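Probable 2-dehydropantoate 2-reductase (Bacillus subtilis, PDB 3EGO) probably catalyses the NADPH-dependent reduction of ketopantoate to pantoate, a step in the biosynthesis of pantothenate. Local coordinates at residues I95-N100 with H106-W111. Residues are numbered along the deposited sequence; the frame is centred on the assembly and turned at random.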
# COMPACT_ATOMS: atom_id res chain seq x y z
N ILE A 95 27.61 -26.32 4.20
CA ILE A 95 27.06 -24.98 4.24
C ILE A 95 25.67 -25.09 4.77
O ILE A 95 24.87 -25.85 4.21
CB ILE A 95 26.91 -24.35 2.87
CG1 ILE A 95 28.13 -24.62 2.00
CG2 ILE A 95 26.65 -22.81 3.01
CD1 ILE A 95 29.37 -23.90 2.40
N LEU A 96 25.39 -24.34 5.84
CA LEU A 96 24.04 -24.28 6.40
C LEU A 96 23.38 -22.94 6.08
O LEU A 96 23.84 -21.94 6.56
CB LEU A 96 24.06 -24.49 7.93
CG LEU A 96 22.71 -24.39 8.67
CD1 LEU A 96 21.69 -25.40 8.11
CD2 LEU A 96 22.91 -24.58 10.22
N PHE A 97 22.32 -22.92 5.27
CA PHE A 97 21.63 -21.65 4.94
C PHE A 97 20.52 -21.34 5.92
O PHE A 97 19.61 -22.15 6.08
CB PHE A 97 21.05 -21.75 3.53
CG PHE A 97 22.07 -21.72 2.47
CD1 PHE A 97 22.50 -20.51 1.93
CD2 PHE A 97 22.66 -22.90 2.01
CE1 PHE A 97 23.49 -20.47 0.94
CE2 PHE A 97 23.64 -22.88 1.01
CZ PHE A 97 24.07 -21.66 0.48
N LEU A 98 20.57 -20.18 6.57
CA LEU A 98 19.56 -19.87 7.55
C LEU A 98 18.72 -18.66 7.16
O LEU A 98 18.02 -18.10 8.00
CB LEU A 98 20.20 -19.64 8.93
CG LEU A 98 20.82 -20.85 9.61
CD1 LEU A 98 21.33 -20.40 10.97
CD2 LEU A 98 19.77 -21.96 9.77
N GLN A 99 18.77 -18.33 5.88
CA GLN A 99 18.00 -17.27 5.22
C GLN A 99 16.51 -17.26 5.49
O GLN A 99 15.89 -18.30 5.57
CB GLN A 99 18.19 -17.39 3.71
CG GLN A 99 19.66 -17.55 3.28
CD GLN A 99 20.38 -16.23 3.36
OE1 GLN A 99 21.22 -16.02 4.24
NE2 GLN A 99 20.02 -15.31 2.45
N ASN A 100 15.95 -16.07 5.62
CA ASN A 100 14.50 -15.92 5.72
C ASN A 100 13.91 -16.03 4.32
O ASN A 100 14.56 -15.65 3.35
CB ASN A 100 14.11 -14.56 6.31
CG ASN A 100 14.50 -14.42 7.77
OD1 ASN A 100 14.41 -15.38 8.54
ND2 ASN A 100 14.92 -13.22 8.16
N HIS A 106 15.30 -21.70 -4.86
CA HIS A 106 15.45 -21.74 -6.32
C HIS A 106 16.93 -21.68 -6.76
O HIS A 106 17.34 -22.37 -7.70
CB HIS A 106 14.57 -20.66 -7.00
CG HIS A 106 13.10 -20.91 -6.88
ND1 HIS A 106 12.19 -19.90 -6.67
CD2 HIS A 106 12.38 -22.06 -6.94
CE1 HIS A 106 10.97 -20.41 -6.60
NE2 HIS A 106 11.06 -21.72 -6.76
N ASP A 107 17.74 -20.88 -6.07
CA ASP A 107 19.17 -20.82 -6.36
C ASP A 107 19.89 -22.13 -6.05
O ASP A 107 20.76 -22.58 -6.80
CB ASP A 107 19.83 -19.68 -5.57
CG ASP A 107 18.95 -18.42 -5.49
OD1 ASP A 107 17.87 -18.39 -6.12
OD2 ASP A 107 19.35 -17.47 -4.77
N LEU A 108 19.52 -22.75 -4.93
CA LEU A 108 20.13 -24.02 -4.51
C LEU A 108 19.74 -25.22 -5.37
O LEU A 108 20.53 -26.13 -5.55
CB LEU A 108 19.73 -24.35 -3.07
CG LEU A 108 20.12 -23.39 -1.97
CD1 LEU A 108 19.67 -23.96 -0.65
CD2 LEU A 108 21.58 -23.17 -2.00
N LYS A 109 18.49 -25.22 -5.84
CA LYS A 109 17.95 -26.30 -6.65
C LYS A 109 18.90 -26.68 -7.78
O LYS A 109 19.21 -27.85 -7.99
CB LYS A 109 16.62 -25.86 -7.27
CG LYS A 109 15.52 -26.88 -7.19
CD LYS A 109 14.71 -26.69 -5.92
CE LYS A 109 13.63 -27.74 -5.80
NZ LYS A 109 12.44 -27.24 -5.05
N ASP A 110 19.33 -25.67 -8.53
CA ASP A 110 20.23 -25.86 -9.65
C ASP A 110 21.59 -25.32 -9.28
O ASP A 110 22.10 -24.39 -9.91
CB ASP A 110 19.71 -25.11 -10.88
CG ASP A 110 18.23 -25.29 -11.09
OD1 ASP A 110 17.76 -26.45 -11.12
OD2 ASP A 110 17.53 -24.26 -11.23
N TRP A 111 22.18 -25.88 -8.23
CA TRP A 111 23.52 -25.46 -7.86
C TRP A 111 24.46 -26.65 -7.95
O TRP A 111 24.41 -27.57 -7.14
CB TRP A 111 23.55 -24.81 -6.46
CG TRP A 111 24.81 -24.03 -6.23
CD1 TRP A 111 25.58 -23.45 -7.18
CD2 TRP A 111 25.43 -23.73 -4.97
NE1 TRP A 111 26.66 -22.82 -6.60
CE2 TRP A 111 26.59 -22.97 -5.25
CE3 TRP A 111 25.13 -24.03 -3.63
CZ2 TRP A 111 27.44 -22.51 -4.24
CZ3 TRP A 111 25.98 -23.57 -2.64
CH2 TRP A 111 27.12 -22.82 -2.95
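In the beta-alpha-beta unit formed by strand 94-97, helix 103-109 and strand 116-128, F97 is the strand residue on which L108 of the helix and W111 just beyond it converge. L108 lays a methyl over one face of the phenyl ring: L108 CD2 lies 4.1 Å from the centroid of the F97 ring, 27° off its normal, a CH-pi contact. The closest approach is 3.7 Å, from L108 CD2 to F97 CE2. The other methyl carbon, L108 CD1, reaches the same side of the ring at CD2 of F97, 4.1 Å away. W111 comes instead to the ring's rim, with its CZ3 near the phenyl plane and 4.1 Å from F97 CZ. In W111 the first torsion (chi1 -163°) sets CG opposite the backbone N, and chi2 of 27° then turns the six-membered ring, with CZ3, to the strand side. The unit illustrates how a Rossmann-type domain seats a helix on the parallel strands of its sheet by apolar contact, with no hydrogen bond between the two segments. F84 of helix 80-86 stacks edge-to-face with W111 and touches L108, while V119 of the next strand lies against L108. Without the phenyl ring, as with an alanine at F97, a gap would probably open under helix 103-109, and L108 CD2 would lose the face it lies over and W111 CZ3 its neighbour. Past the strand's end the chain runs on to N100, which probably binds NADP(+) and substrate and whose ND2 is hydrogen-bonded to E260 OE2.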